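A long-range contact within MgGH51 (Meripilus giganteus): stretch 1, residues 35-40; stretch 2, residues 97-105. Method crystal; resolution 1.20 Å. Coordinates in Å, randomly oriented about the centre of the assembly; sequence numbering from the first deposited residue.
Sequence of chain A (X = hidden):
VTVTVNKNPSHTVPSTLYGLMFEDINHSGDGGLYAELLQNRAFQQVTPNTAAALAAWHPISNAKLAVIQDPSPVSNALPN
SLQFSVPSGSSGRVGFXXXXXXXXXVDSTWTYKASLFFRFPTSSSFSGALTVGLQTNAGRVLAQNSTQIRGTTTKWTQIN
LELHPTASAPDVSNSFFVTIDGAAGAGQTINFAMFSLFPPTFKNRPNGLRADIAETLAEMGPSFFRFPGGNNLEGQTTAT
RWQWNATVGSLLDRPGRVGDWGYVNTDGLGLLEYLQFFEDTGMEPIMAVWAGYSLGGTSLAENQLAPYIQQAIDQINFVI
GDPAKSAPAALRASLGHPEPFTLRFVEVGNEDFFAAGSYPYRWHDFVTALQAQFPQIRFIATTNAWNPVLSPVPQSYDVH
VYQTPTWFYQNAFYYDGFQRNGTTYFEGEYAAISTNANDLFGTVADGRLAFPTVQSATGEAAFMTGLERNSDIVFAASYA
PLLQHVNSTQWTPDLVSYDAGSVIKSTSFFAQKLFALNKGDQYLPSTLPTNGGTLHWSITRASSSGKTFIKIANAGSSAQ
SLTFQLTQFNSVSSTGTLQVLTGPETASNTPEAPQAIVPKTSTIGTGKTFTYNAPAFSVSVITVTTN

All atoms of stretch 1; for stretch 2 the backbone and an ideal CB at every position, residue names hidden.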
ATOM      1  N   ALA A  35       9.146  -4.918   5.172  1.00 10.25           N
ATOM      2  CA  ALA A  35       9.953  -4.570   6.382  1.00 11.12           C
ATOM      3  C   ALA A  35      11.455  -4.447   6.147  1.00 11.32           C
ATOM      4  O   ALA A  35      12.151  -4.014   7.069  1.00 11.49           O
ATOM      5  CB  ALA A  35       9.689  -5.602   7.461  1.00 11.53           C
ATOM      6  N   GLU A  36      11.970  -4.828   4.979  1.00 10.35           N
ATOM      7  CA  GLU A  36      13.404  -4.729   4.712  1.00 10.87           C
ATOM      8  C   GLU A  36      13.923  -3.347   5.046  1.00 11.03           C
ATOM      9  O   GLU A  36      13.337  -2.302   4.616  1.00 11.49           O
ATOM     10  CB  GLU A  36      13.654  -5.032   3.230  1.00 11.15           C
ATOM     11  CG  GLU A  36      15.053  -4.727   2.751  1.00 10.75           C
ATOM     12  CD  GLU A  36      16.128  -5.632   3.377  1.00 11.00           C
ATOM     13  OE1 GLU A  36      16.014  -6.877   3.153  1.00 11.15           O
ATOM     14  OE2 GLU A  36      17.011  -5.125   4.083  1.00 11.51           O
ATOM     15  N   LEU A  37      15.067  -3.249   5.698  1.00 10.82           N
ATOM     16  CA  LEU A  37      15.635  -1.975   6.154  1.00 11.51           C
ATOM     17  C   LEU A  37      16.747  -1.446   5.271  1.00 11.27           C
ATOM     18  O   LEU A  37      17.074  -0.236   5.401  1.00 11.90           O
ATOM     19  CB  LEU A  37      16.184  -2.186   7.590  1.00 11.81           C
ATOM     20  CG  LEU A  37      15.112  -2.512   8.600  1.00 12.11           C
ATOM     21  CD1 LEU A  37      15.696  -2.941   9.931  1.00 12.78           C
ATOM     22  CD2 LEU A  37      14.154  -1.349   8.777  1.00 14.17           C
ATOM     23  N   LEU A  38      17.365  -2.269   4.447  1.00 10.89           N
ATOM     24  CA  LEU A  38      18.466  -1.833   3.607  1.00 11.50           C
ATOM     25  C   LEU A  38      17.947  -1.356   2.247  1.00 10.91           C
ATOM     26  O   LEU A  38      17.189  -2.086   1.604  1.00 11.89           O
ATOM     27  CB  LEU A  38      19.514  -2.919   3.396  1.00 11.55           C
ATOM     28  CG  LEU A  38      20.006  -3.601   4.663  1.00 11.23           C
ATOM     29  CD1 LEU A  38      21.076  -4.610   4.341  1.00 12.30           C
ATOM     30  CD2 LEU A  38      20.515  -2.609   5.686  1.00 11.79           C
ATOM     31  N   GLN A  39      18.346  -0.187   1.816  1.00 11.28           N
ATOM     32  CA  GLN A  39      17.966   0.372   0.510  1.00 11.29           C
ATOM     33  C   GLN A  39      18.984  -0.132  -0.526  1.00 11.32           C
ATOM     34  O   GLN A  39      20.162  -0.230  -0.246  1.00 11.85           O
ATOM     35  CB  GLN A  39      17.842   1.878   0.574  1.00 11.68           C
ATOM     36  CG  GLN A  39      17.482   2.510  -0.733  1.00 13.12           C
ATOM     37  CD  GLN A  39      17.167   3.984  -0.674  1.00 14.66           C
ATOM     38  OE1 GLN A  39      17.496   4.718   0.346  1.00 16.68           O
ATOM     39  NE2 GLN A  39      16.624   4.489  -1.721  1.00 15.31           N
ATOM     40  N   ASN A  40      18.516  -0.440  -1.727  1.00 11.49           N
ATOM     41  CA  ASN A  40      19.417  -0.907  -2.789  1.00 11.70           C
ATOM     42  C   ASN A  40      20.190  -2.153  -2.294  1.00 11.39           C
ATOM     43  O   ASN A  40      21.431  -2.255  -2.456  1.00 11.37           O
ATOM     44  CB  ASN A  40      20.339   0.229  -3.272  1.00 12.55           C
ATOM     45  CG  ASN A  40      21.210  -0.121  -4.460  1.00 11.70           C
ATOM     46  OD1 ASN A  40      20.848  -1.005  -5.275  1.00 12.10           O
ATOM     47  ND2 ASN A  40      22.322   0.618  -4.617  1.00 12.73           N
ATOM     48  N   UNK A  97      28.742   1.025   5.063  1.00 12.37           N
ATOM     49  CA  UNK A  97      27.423   1.234   5.647  1.00 12.20           C
ATOM     50  C   UNK A  97      26.330   1.272   4.577  1.00 12.06           C
ATOM     51  O   UNK A  97      26.604   1.620   3.430  1.00 12.19           O
ATOM     52  CB  UNK A  97      27.408   2.532   6.457  1.00 12.20           C
ATOM     53  N   UNK A  98      25.126   0.978   5.048  1.00 12.01           N
ATOM     54  CA  UNK A  98      23.900   1.250   4.286  1.00 12.01           C
ATOM     55  C   UNK A  98      23.054   2.190   5.154  1.00 11.95           C
ATOM     56  O   UNK A  98      22.771   1.847   6.323  1.00 12.67           O
ATOM     57  CB  UNK A  98      23.144  -0.034   3.939  1.00 12.01           C
ATOM     58  N   UNK A  99      22.633   3.318   4.593  1.00 12.48           N
ATOM     59  CA  UNK A  99      21.912   4.348   5.346  1.00 12.90           C
ATOM     60  C   UNK A  99      20.432   4.014   5.487  1.00 12.66           C
ATOM     61  O   UNK A  99      19.689   4.839   6.072  1.00 12.70           O
ATOM     62  CB  UNK A  99      22.072   5.709   4.666  1.00 12.90           C
ATOM     63  N   UNK A 100      19.950   2.908   4.936  1.00 12.07           N
ATOM     64  CA  UNK A 100      18.530   2.580   4.997  1.00 11.72           C
ATOM     65  C   UNK A 100      17.744   3.449   4.030  1.00 11.28           C
ATOM     66  O   UNK A 100      18.284   4.075   3.098  1.00 12.19           O
ATOM     67  CB  UNK A 100      17.996   2.752   6.420  1.00 11.72           C
ATOM     68  N   UNK A 101      16.411   3.455   4.257  1.00 11.83           N
ATOM     69  CA  UNK A 101      15.491   4.371   3.554  1.00 12.57           C
ATOM     70  C   UNK A 101      15.399   5.625   4.408  1.00 12.07           C
ATOM     71  O   UNK A 101      14.506   5.791   5.268  1.00 13.21           O
ATOM     72  CB  UNK A 101      14.113   3.747   3.327  1.00 12.57           C
ATOM     73  N   UNK A 102      16.436   6.465   4.284  1.00 12.69           N
ATOM     74  CA  UNK A 102      16.485   7.729   5.057  1.00 13.50           C
ATOM     75  C   UNK A 102      16.473   7.456   6.582  1.00 13.22           C
ATOM     76  O   UNK A 102      15.878   8.193   7.364  1.00 13.96           O
ATOM     77  CB  UNK A 102      15.301   8.622   4.680  1.00 13.50           C
ATOM     78  N   UNK A 103      17.221   6.415   6.992  1.00 13.10           N
ATOM     79  CA  UNK A 103      17.366   6.069   8.397  1.00 12.98           C
ATOM     80  C   UNK A 103      17.034   4.649   8.693  1.00 11.71           C
ATOM     81  O   UNK A 103      16.454   3.913   7.825  1.00 12.89           O
ATOM     82  CB  UNK A 103      16.487   6.977   9.260  1.00 12.98           C
ATOM     83  N   UNK A 104      17.300   4.212   9.916  1.00 12.64           N
ATOM     84  CA  UNK A 104      16.972   2.889  10.444  1.00 13.24           C
ATOM     85  C   UNK A 104      16.604   3.077  11.887  1.00 12.82           C
ATOM     86  O   UNK A 104      17.428   3.587  12.645  1.00 13.82           O
ATOM     87  CB  UNK A 104      18.127   1.898  10.287  1.00 13.24           C
ATOM     88  N   UNK A 105      15.445   2.618  12.280  1.00 12.90           N
ATOM     89  CA  UNK A 105      15.039   2.621  13.683  1.00 13.09           C
ATOM     90  C   UNK A 105      15.728   1.487  14.425  1.00 12.57           C
ATOM     91  O   UNK A 105      15.582   0.312  14.016  1.00 13.37           O
ATOM     92  CB  UNK A 105      13.519   2.498  13.811  1.00 13.09           C
TER

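Position 97 lies in a strand, and its ideal CB has nothing of stretch 1 within 5.5 Å, so stretch 1 does not constrain the choice. The residue is T97, which makes no contact here.

At position 98 the CA-to-CB bond points toward stretch 1. The ideal CB sits 4.1 Å from L38 CD2 and 5.1 Å from Q39 O. The backbone of Q39 offers both an N-H and a carbonyl, so a short polar side chain would suit, and an amide could answer both groups. A small apolar residue could also pack against L38. The residue is N98. N98 ND2 donates to Q39 O at 2.8 Å, and N98 OD1 accepts from Q39 N at 3.2 Å. N98 OD1 also accepts from the N of 100 at 2.8 Å, which ties the turn to the same side chain.

Position 99 points sideways, with nothing of stretch 1 within 5.5 Å of its ideal CB, so stretch 1 sets no demand. Many residues would fit, polar ones included. It is E99, whose O accepts a backbone hydrogen bond from the N of 103 at 3.1 Å.

Position 100 has phi 75°, which favours glycine. An ideal CB here would lie 3.3 Å from L37 O, which is tight. It would also clash with the backbone O of 103. Glycine is the clear choice, and G100 is found. Its bare CA approaches L37 O to 3.2 Å in a CA-H...O contact.

At position 101 CB points sideways, but a long side chain could turn back over Q39 and the nearby carbonyls. A flat ring or a long aliphatic chain would suit. The residue is F101, with chi1 m. Q39 CB lies 3.7 Å from the F101 ring centroid, 10° off the normal, a CH-pi contact over the face. A water accepts from F101 N at 2.9 Å and donates to L37 O at 2.7 Å, bridging the two backbones.

Position 102 points away, and phi and psi are 61° and 41°. Glycine or asparagine would be easy there; only a long side chain could reach back. W102 does so: its end comes back to the side chain of Q39.

Position 103 has phi 127°. A CB would be jammed against the preceding carbonyl, so glycine is expected, and G103 is present.

Position 104 points toward stretch 1, with its ideal CB 5.3 Å from L37 CB. The leucine invites an aliphatic partner such as valine, leucine or isoleucine. I104 packs its CG2 4.1 Å from L37 CD1.

Position 105 points sideways, and stretch 1 again sets no demand. K105 extends away from stretch 1.

Stretch 2 (97-105) TNEGFWGIK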
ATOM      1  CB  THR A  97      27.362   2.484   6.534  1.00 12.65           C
ATOM      2  OG1 THR A  97      27.637   3.621   5.719  1.00 13.61           O
ATOM      3  CG2 THR A  97      28.290   2.427   7.716  1.00 13.73           C
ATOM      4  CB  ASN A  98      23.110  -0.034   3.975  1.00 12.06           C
ATOM      5  CG  ASN A  98      21.950   0.188   3.024  1.00 12.15           C
ATOM      6  OD1 ASN A  98      20.897   0.701   3.457  1.00 12.06           O
ATOM      7  ND2 ASN A  98      22.128  -0.205   1.776  1.00 13.22           N
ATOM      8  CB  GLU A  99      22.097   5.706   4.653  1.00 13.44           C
ATOM      9  CG  GLU A  99      21.400   5.811   3.299  1.00 13.93           C
ATOM     10  CD  GLU A  99      21.598   7.128   2.589  1.00 15.61           C
ATOM     11  OE1 GLU A  99      20.615   7.898   2.505  1.00 19.92           O
ATOM     12  OE2 GLU A  99      22.722   7.458   2.173  1.00 19.48           O
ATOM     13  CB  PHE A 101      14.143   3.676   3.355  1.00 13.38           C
ATOM     14  CG  PHE A 101      14.226   2.477   2.429  1.00 12.00           C
ATOM     15  CD1 PHE A 101      14.088   2.637   1.068  1.00 12.10           C
ATOM     16  CD2 PHE A 101      14.421   1.216   2.945  1.00 11.83           C
ATOM     17  CE1 PHE A 101      14.130   1.540   0.221  1.00 12.40           C
ATOM     18  CE2 PHE A 101      14.479   0.110   2.112  1.00 12.09           C
ATOM     19  CZ  PHE A 101      14.320   0.280   0.750  1.00 12.53           C
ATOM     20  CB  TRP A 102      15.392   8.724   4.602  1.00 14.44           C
ATOM     21  CG  TRP A 102      15.544   9.002   3.152  1.00 14.78           C
ATOM     22  CD1 TRP A 102      16.348   9.901   2.567  1.00 15.93           C
ATOM     23  CD2 TRP A 102      14.949   8.248   2.084  1.00 13.77           C
ATOM     24  NE1 TRP A 102      16.297   9.786   1.199  1.00 16.62           N
ATOM     25  CE2 TRP A 102      15.460   8.762   0.894  1.00 15.14           C
ATOM     26  CE3 TRP A 102      14.002   7.212   2.008  1.00 14.16           C
ATOM     27  CZ2 TRP A 102      15.171   8.188  -0.348  1.00 16.22           C
ATOM     28  CZ3 TRP A 102      13.697   6.656   0.797  1.00 15.59           C
ATOM     29  CH2 TRP A 102      14.301   7.129  -0.371  1.00 16.28           C
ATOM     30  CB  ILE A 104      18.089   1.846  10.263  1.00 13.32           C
ATOM     31  CG1 ILE A 104      18.572   1.730   8.824  1.00 13.43           C
ATOM     32  CG2 ILE A 104      17.664   0.532  10.885  1.00 13.66           C
ATOM     33  CD1 ILE A 104      19.725   0.747   8.602  1.00 14.44           C
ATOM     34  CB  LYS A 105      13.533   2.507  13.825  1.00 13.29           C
ATOM     35  CG  LYS A 105      13.037   2.366  15.230  1.00 15.43           C
ATOM     36  CD  LYS A 105      11.506   2.434  15.298  1.00 16.20           C
ATOM     37  CE  LYS A 105      10.918   1.959  16.584  1.00 18.80           C
ATOM     38  NZ  LYS A 105       9.443   2.166  16.559  1.00 20.89           N
TER
HETATM   39  O   HOH W   1      15.530   1.746   6.453  1.00 12.54           O
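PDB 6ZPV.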